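Local coordinates for protein alpha,alpha-trehalose-phosphate synthase (UDP-forming) (Burkholderia xenovorans, PDB 5HXA) that belongs to glycosyltransferase family 20 and has the GT-B architecture of two Rossmann-like domains, at residues 115-118 / 119-123; 166-169 / 170-173; 287-290 / 291-295. All blocks are in the same frame, centred on the assembly; numbering follows the deposited sequence.

All three contacts are local, each made within one short continuous stretch of chain, and they follow one another along the sequence. Contact 1 lies in helix 108-126 and contact 2 at the start of helix 169-172, both beside the mixed sheet. Their centres are about 25 Å apart. Contact 3 is at the end of helix 279-292, which joins two strands of the six-stranded parallel sheet. Its centre is about 54 Å from that of contact 1, on the opposite side of the chain's centre, and about 38 Å from that of contact 2. No two of them touch. Contact 2 reaches the second subunit. The nearest atoms of the Arg173 side chain and a sodium ion are about 3 Å apart.

Contact 1 of 3, residues 115-118 / 119-123; sequences QRVN and ATLAK
Val117 and Leu121 stand side by side on one face of helix 108-126 and point the same way. Their methyls meet, with Val117 CG1 3.7 Å from Leu121 CD1. Val117 CG1 is anti to the backbone N (chi1 164°), which puts this methyl beside the carbonyl carbon and facing the next turn. The Leu121 side chain also lies against the backbone of the turn before, where its CG is 3.2 Å from Val117 O. Val117 O accepts a nearly straight bond from Leu121 N at 2.9 Å. Three more bonds of the same helical kind run beside it: Ala119 N to Gln115 O, Thr120 N to Arg116 O and Ala122 N to Asn118 O.

Arg116 O has a second partner. A water donates to Arg116 O at 2.9 Å. The water is also hydrogen-bonded to Thr120 OG1, at 2.8 Å, and so bridges the threonine hydroxyl to the backbone one turn earlier. Thr120 OG1 sits beside its own backbone N (chi1 -72°), and this turns the hydroxyl back toward that carbonyl.

The polar ends of residues 115-118 are held from further out. Arg116 NH2 makes a salt bridge with Asp80 and a hydrogen bond with Gln83. Asn118 is buried, and its ND2 donates to the carbonyl oxygens of Tyr114 and His141. Gln115 NE2 is bonded to the hydroxyl of Tyr111.

This is the i to i+4 pattern of an amphipathic helix beside the mixed sheet of one GT-B domain, with Ala119 and Lys123 exposed. Val117 packs on Leu76 of strand 69-76 and Tyr84 of helix 78-97. Leu121 reaches Val74 of the same strand, while Ala122 touches Phe145 and Cys148 of helix 145-151.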
loop_
_atom_site.group_PDB
_atom_site.type_symbol
_atom_site.label_atom_id
_atom_site.label_comp_id
_atom_site.label_asym_id
_atom_site.label_seq_id
_atom_site.Cartn_x
_atom_site.Cartn_y
_atom_site.Cartn_z
ATOM N N GLN A 115 -11.353 -21.668 4.034
ATOM C CA GLN A 115 -12.689 -21.767 4.617
ATOM C C GLN A 115 -12.973 -23.182 5.109
ATOM O O GLN A 115 -13.552 -23.366 6.189
ATOM C CB GLN A 115 -13.740 -21.326 3.595
ATOM C CG GLN A 115 -13.730 -19.814 3.283
ATOM C CD GLN A 115 -14.281 -18.965 4.442
ATOM O OE1 GLN A 115 -14.832 -19.498 5.411
ATOM N NE2 GLN A 115 -14.133 -17.642 4.341
ATOM N N ARG A 116 -12.563 -24.195 4.338
ATOM C CA ARG A 116 -12.826 -25.578 4.726
ATOM C C ARG A 116 -12.117 -25.935 6.027
ATOM O O ARG A 116 -12.697 -26.596 6.899
ATOM C CB ARG A 116 -12.403 -26.532 3.603
ATOM C CG ARG A 116 -12.756 -27.991 3.870
ATOM C CD ARG A 116 -12.258 -28.924 2.755
ATOM N NE ARG A 116 -10.812 -28.822 2.553
ATOM C CZ ARG A 116 -10.233 -28.254 1.497
ATOM N NH1 ARG A 116 -10.969 -27.739 0.518
ATOM N NH2 ARG A 116 -8.910 -28.208 1.416
ATOM N N VAL A 117 -10.864 -25.505 6.183
ATOM C CA VAL A 117 -10.140 -25.822 7.411
ATOM C C VAL A 117 -10.776 -25.114 8.604
ATOM O O VAL A 117 -10.957 -25.711 9.671
ATOM C CB VAL A 117 -8.649 -25.473 7.259
ATOM C CG1 VAL A 117 -7.958 -25.424 8.621
ATOM C CG2 VAL A 117 -7.970 -26.487 6.350
ATOM N N ASN A 118 -11.137 -23.839 8.439
ATOM C CA ASN A 118 -11.825 -23.123 9.510
ATOM C C ASN A 118 -13.102 -23.846 9.929
ATOM O O ASN A 118 -13.377 -23.988 11.127
ATOM C CB ASN A 118 -12.139 -21.691 9.068
ATOM C CG ASN A 118 -11.042 -20.701 9.448
ATOM O OD1 ASN A 118 -11.091 -20.106 10.520
ATOM N ND2 ASN A 118 -10.058 -20.514 8.566
ATOM N N ALA A 119 -13.879 -24.331 8.956
ATOM C CA ALA A 119 -15.113 -25.049 9.267
ATOM C C ALA A 119 -14.836 -26.384 9.947
ATOM O O ALA A 119 -15.561 -26.784 10.868
ATOM C CB ALA A 119 -15.922 -25.267 7.988
ATOM N N THR A 120 -13.808 -27.101 9.488
ATOM C CA THR A 120 -13.491 -28.395 10.075
ATOM C C THR A 120 -13.057 -28.237 11.524
ATOM O O THR A 120 -13.536 -28.953 12.411
ATOM C CB THR A 120 -12.402 -29.090 9.251
ATOM O OG1 THR A 120 -12.961 -29.524 8.006
ATOM C CG2 THR A 120 -11.855 -30.298 9.994
ATOM N N LEU A 121 -12.156 -27.287 11.784
ATOM C CA LEU A 121 -11.709 -27.048 13.150
ATOM C C LEU A 121 -12.870 -26.627 14.041
ATOM O O LEU A 121 -12.982 -27.085 15.183
ATOM C CB LEU A 121 -10.613 -25.981 13.152
ATOM C CG LEU A 121 -9.326 -26.334 12.404
ATOM C CD1 LEU A 121 -8.439 -25.108 12.247
ATOM C CD2 LEU A 121 -8.590 -27.422 13.135
ATOM N N ALA A 122 -13.749 -25.755 13.535
ATOM C CA ALA A 122 -14.890 -25.320 14.335
ATOM C C ALA A 122 -15.804 -26.494 14.678
ATOM O O ALA A 122 -16.303 -26.597 15.807
ATOM C CB ALA A 122 -15.658 -24.224 13.597
ATOM N N LYS A 123 -16.016 -27.400 13.722
ATOM C CA LYS A 123 -16.850 -28.569 13.984
ATOM C C LYS A 123 -16.235 -29.441 15.069
ATOM O O LYS A 123 -16.948 -29.954 15.943
ATOM C CB LYS A 123 -17.058 -29.358 12.692
ATOM C CG LYS A 123 -18.011 -30.549 12.811
ATOM C CD LYS A 123 -18.190 -31.235 11.459
ATOM C CE LYS A 123 -18.935 -32.564 11.595
ATOM N NZ LYS A 123 -18.943 -33.348 10.322
HETATM O O HOH W 1 -14.892 -28.467 6.343
#

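Contact 2 of 3, residues 166-169 / 170-173; sequences FPVP and EVLR
Leu172 has CG anti to its backbone N (chi1 -179°), and Phe166 has its ring carbon CG placed likewise (chi1 -168°). These torsions bring the leucine methyls to the ring, with Leu172 CD2 3.8 Å from Phe166 CZ. Pro167 lies between the two in sequence and meets Leu172 at about a right angle. Pro167 CB is 3.7 Å from Val171 CG1.

Val168 is the N-cap of the short helix 169-172. Its carbonyl oxygen accepts two backbone bonds. Leu172 N approaches Val168 O nearly end-on at 2.9 Å. Val171 N lies well above the carbonyl plane, 3.0 Å from Val168 O. Pro169 O accepts from Arg173 N and closes the turn.

In the conformer given, one of two deposited, Arg173 grips Glu170 side-on. Arg173 NE and NH2 both donate to Glu170 OE1, each at 3.0 Å. NE meets that oxygen from above the carboxylate plane, while NH2 comes on the syn side. Arg370 of the second subunit forms a further salt bridge to the same oxygen, so the carboxylate ties the turn to the dimer interface.

The Phe166 ring meets Phe97 and Phe202 edge-to-face, and Phe193 of strand 190-193 with the planes at about 55°. Leu172 packs on Val182 of helix 178-185 and Phe205 of helix 196-208, and Val171 touches Thr96 of helix 78-97.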
loop_
_atom_site.group_PDB
_atom_site.type_symbol
_atom_site.label_atom_id
_atom_site.label_comp_id
_atom_site.label_asym_id
_atom_site.label_seq_id
_atom_site.Cartn_x
_atom_site.Cartn_y
_atom_site.Cartn_z
ATOM N N PHE A 166 -4.142 -4.397 10.563
ATOM C CA PHE A 166 -5.338 -4.535 9.737
ATOM C C PHE A 166 -5.328 -3.422 8.698
ATOM O O PHE A 166 -5.457 -2.245 9.061
ATOM C CB PHE A 166 -6.631 -4.489 10.564
ATOM C CG PHE A 166 -7.844 -4.923 9.771
ATOM C CD1 PHE A 166 -8.117 -6.278 9.590
ATOM C CD2 PHE A 166 -8.671 -3.984 9.148
ATOM C CE1 PHE A 166 -9.219 -6.700 8.833
ATOM C CE2 PHE A 166 -9.770 -4.398 8.385
ATOM C CZ PHE A 166 -10.044 -5.767 8.235
ATOM N N PRO A 167 -5.167 -3.734 7.410
ATOM C CA PRO A 167 -4.887 -2.681 6.433
ATOM C C PRO A 167 -6.120 -1.840 6.137
ATOM O O PRO A 167 -7.258 -2.314 6.195
ATOM C CB PRO A 167 -4.431 -3.467 5.191
ATOM C CG PRO A 167 -5.226 -4.768 5.280
ATOM C CD PRO A 167 -5.214 -5.078 6.789
ATOM N N VAL A 168 -5.878 -0.575 5.799
ATOM C CA VAL A 168 -6.956 0.382 5.531
ATOM C C VAL A 168 -7.758 -0.095 4.323
ATOM O O VAL A 168 -7.270 -0.943 3.556
ATOM C CB VAL A 168 -6.401 1.805 5.329
ATOM C CG1 VAL A 168 -5.805 2.346 6.654
ATOM C CG2 VAL A 168 -5.376 1.828 4.234
ATOM N N PRO A 169 -8.989 0.398 4.130
ATOM C CA PRO A 169 -9.850 -0.141 3.060
ATOM C C PRO A 169 -9.238 -0.146 1.664
ATOM O O PRO A 169 -9.426 -1.132 0.942
ATOM C CB PRO A 169 -11.085 0.778 3.130
ATOM C CG PRO A 169 -11.191 1.102 4.603
ATOM C CD PRO A 169 -9.746 1.275 5.051
ATOM N N GLU A 170 -8.537 0.915 1.246
ATOM C CA GLU A 170 -7.959 0.924 -0.102
ATOM C C GLU A 170 -7.037 -0.264 -0.335
ATOM O O GLU A 170 -6.873 -0.700 -1.479
ATOM C CB GLU A 170 -7.186 2.219 -0.363
ATOM C CG GLU A 170 -8.065 3.440 -0.647
ATOM C CD GLU A 170 -8.863 3.305 -1.939
ATOM O OE1 GLU A 170 -8.477 2.523 -2.852
ATOM O OE2 GLU A 170 -9.871 4.016 -2.053
ATOM N N VAL A 171 -6.411 -0.774 0.724
ATOM C CA VAL A 171 -5.488 -1.901 0.623
ATOM C C VAL A 171 -6.207 -3.219 0.855
ATOM O O VAL A 171 -5.991 -4.180 0.114
ATOM C CB VAL A 171 -4.314 -1.712 1.608
ATOM C CG1 VAL A 171 -3.438 -2.982 1.693
ATOM C CG2 VAL A 171 -3.476 -0.499 1.201
ATOM N N LEU A 172 -7.064 -3.266 1.883
ATOM C CA LEU A 172 -7.862 -4.460 2.156
ATOM C C LEU A 172 -8.662 -4.909 0.938
ATOM O O LEU A 172 -8.794 -6.113 0.684
ATOM C CB LEU A 172 -8.824 -4.193 3.324
ATOM C CG LEU A 172 -9.708 -5.380 3.726
ATOM C CD1 LEU A 172 -8.864 -6.397 4.462
ATOM C CD2 LEU A 172 -10.877 -4.924 4.585
ATOM N N ARG A 173 -9.226 -3.957 0.184
ATOM C CA ARG A 173 -10.118 -4.343 -0.905
ATOM C C ARG A 173 -9.384 -4.995 -2.070
ATOM O O ARG A 173 -10.047 -5.520 -2.975
ATOM C CB ARG A 173 -10.929 -3.133 -1.391
ATOM C CG ARG A 173 -10.149 -2.015 -2.097
ATOM C CD ARG A 173 -11.035 -0.751 -2.226
ATOM N NE ARG A 173 -10.464 0.280 -3.093
ATOM C CZ ARG A 173 -10.813 0.467 -4.363
ATOM N NH1 ARG A 173 -11.736 -0.309 -4.922
ATOM N NH2 ARG A 173 -10.238 1.422 -5.081
#

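Contact 3 of 3, residues 287-290 / 291-295; sequences ERLL and LNAPG
Leu291 N donates to Glu287 O on the last turns of helix 279-292. This helix is the crossover of a beta-alpha-beta unit between strands 265-270 and 300-305, in the parallel sheet of this GT-B protein.

Two more backbone bonds hold the turn together. Asn292 N donates to Arg288 O at 2.8 Å. Ala293 N makes the last of the three, to Leu289 O at 2.9 Å. Ala293 itself has left helical backbone angles, and Pro294 and Gly295 follow in a 3-10 turn. Leu290 O is bonded to His297 NE2 beyond the turn.

Carbon contacts run along the same turn. The Glu287 and Leu291 side chains point the same way, with Leu291 CD1 4.2 Å from Glu287 CG. Leu289 CD1 is 4.4 Å from Ala293 CB. Glu287 and Leu290 also touch Phe334 at the end of helix 314-334. Leu289 packs on Glu423 and Leu426 of helix 415-426.

The charged ends are held by neighbouring helices. The extended Glu287 chain puts OE2 in salt bridges with Arg329 and Arg333. Arg288 NH1 is hydrogen-bonded to Ser416.

The Asn292 and Arg288 side chains run at a slant to each other. Asn292 CG sits beside its own backbone N (chi1 -72°). This lays the amide back over the preceding turn, with CG 3.2 Å from Arg288 O and ND2 3.9 Å from Arg288 CG.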
loop_
_atom_site.group_PDB
_atom_site.type_symbol
_atom_site.label_atom_id
_atom_site.label_comp_id
_atom_site.label_asym_id
_atom_site.label_seq_id
_atom_site.Cartn_x
_atom_site.Cartn_y
_atom_site.Cartn_z
ATOM N N GLU A 287 25.318 1.604 6.542
ATOM C CA GLU A 287 26.291 2.075 5.554
ATOM C C GLU A 287 26.338 3.597 5.489
ATOM O O GLU A 287 27.425 4.191 5.423
ATOM C CB GLU A 287 25.962 1.517 4.161
ATOM C CG GLU A 287 26.863 2.127 3.070
ATOM C CD GLU A 287 26.625 1.523 1.703
ATOM O OE1 GLU A 287 25.445 1.433 1.307
ATOM O OE2 GLU A 287 27.613 1.130 1.036
ATOM N N ARG A 288 25.170 4.250 5.491
ATOM C CA ARG A 288 25.151 5.708 5.432
ATOM C C ARG A 288 25.796 6.316 6.676
ATOM O O ARG A 288 26.478 7.347 6.593
ATOM C CB ARG A 288 23.712 6.219 5.258
ATOM C CG ARG A 288 23.631 7.725 4.968
ATOM C CD ARG A 288 22.331 8.107 4.241
ATOM N NE ARG A 288 22.223 7.460 2.929
ATOM C CZ ARG A 288 21.262 7.708 2.044
ATOM N NH1 ARG A 288 20.326 8.607 2.307
ATOM N NH2 ARG A 288 21.252 7.075 0.878
ATOM N N LEU A 289 25.597 5.690 7.838
ATOM C CA LEU A 289 26.295 6.142 9.037
ATOM C C LEU A 289 27.806 6.106 8.830
ATOM O O LEU A 289 28.510 7.076 9.136
ATOM C CB LEU A 289 25.890 5.284 10.237
ATOM C CG LEU A 289 26.826 5.372 11.450
ATOM C CD1 LEU A 289 26.657 6.705 12.193
ATOM C CD2 LEU A 289 26.590 4.189 12.393
ATOM N N LEU A 290 28.321 4.999 8.281
ATOM C CA LEU A 290 29.760 4.882 8.066
ATOM C C LEU A 290 30.271 5.908 7.062
ATOM O O LEU A 290 31.424 6.349 7.158
ATOM C CB LEU A 290 30.115 3.470 7.600
ATOM C CG LEU A 290 29.759 2.363 8.593
ATOM C CD1 LEU A 290 30.154 1.003 8.000
ATOM C CD2 LEU A 290 30.450 2.588 9.938
ATOM N N LEU A 291 29.440 6.298 6.094
ATOM C CA LEU A 291 29.837 7.358 5.169
ATOM C C LEU A 291 29.757 8.736 5.823
ATOM O O LEU A 291 30.623 9.585 5.592
ATOM C CB LEU A 291 28.963 7.312 3.916
ATOM C CG LEU A 291 29.149 6.090 3.009
ATOM C CD1 LEU A 291 28.005 5.982 2.006
ATOM C CD2 LEU A 291 30.499 6.157 2.284
ATOM N N ASN A 292 28.711 8.986 6.618
ATOM C CA ASN A 292 28.551 10.282 7.286
ATOM C C ASN A 292 29.642 10.525 8.320
ATOM O O ASN A 292 30.068 11.667 8.520
ATOM C CB ASN A 292 27.201 10.370 8.006
ATOM C CG ASN A 292 26.031 10.492 7.066
ATOM O OD1 ASN A 292 26.202 10.774 5.881
ATOM N ND2 ASN A 292 24.814 10.281 7.601
ATOM N N ALA A 293 30.059 9.478 9.031
ATOM C CA ALA A 293 30.909 9.610 10.213
ATOM C C ALA A 293 32.059 8.614 10.117
ATOM O O ALA A 293 32.067 7.581 10.795
ATOM C CB ALA A 293 30.091 9.391 11.486
ATOM N N PRO A 294 33.056 8.895 9.279
ATOM C CA PRO A 294 34.159 7.937 9.119
ATOM C C PRO A 294 34.949 7.693 10.397
ATOM O O PRO A 294 35.667 6.691 10.474
ATOM C CB PRO A 294 35.030 8.574 8.025
ATOM C CG PRO A 294 34.653 10.019 8.026
ATOM C CD PRO A 294 33.209 10.074 8.410
ATOM N N GLY A 295 34.830 8.552 11.410
ATOM C CA GLY A 295 35.452 8.262 12.693
ATOM C C GLY A 295 34.905 7.024 13.385
ATOM O O GLY A 295 35.546 6.501 14.304
#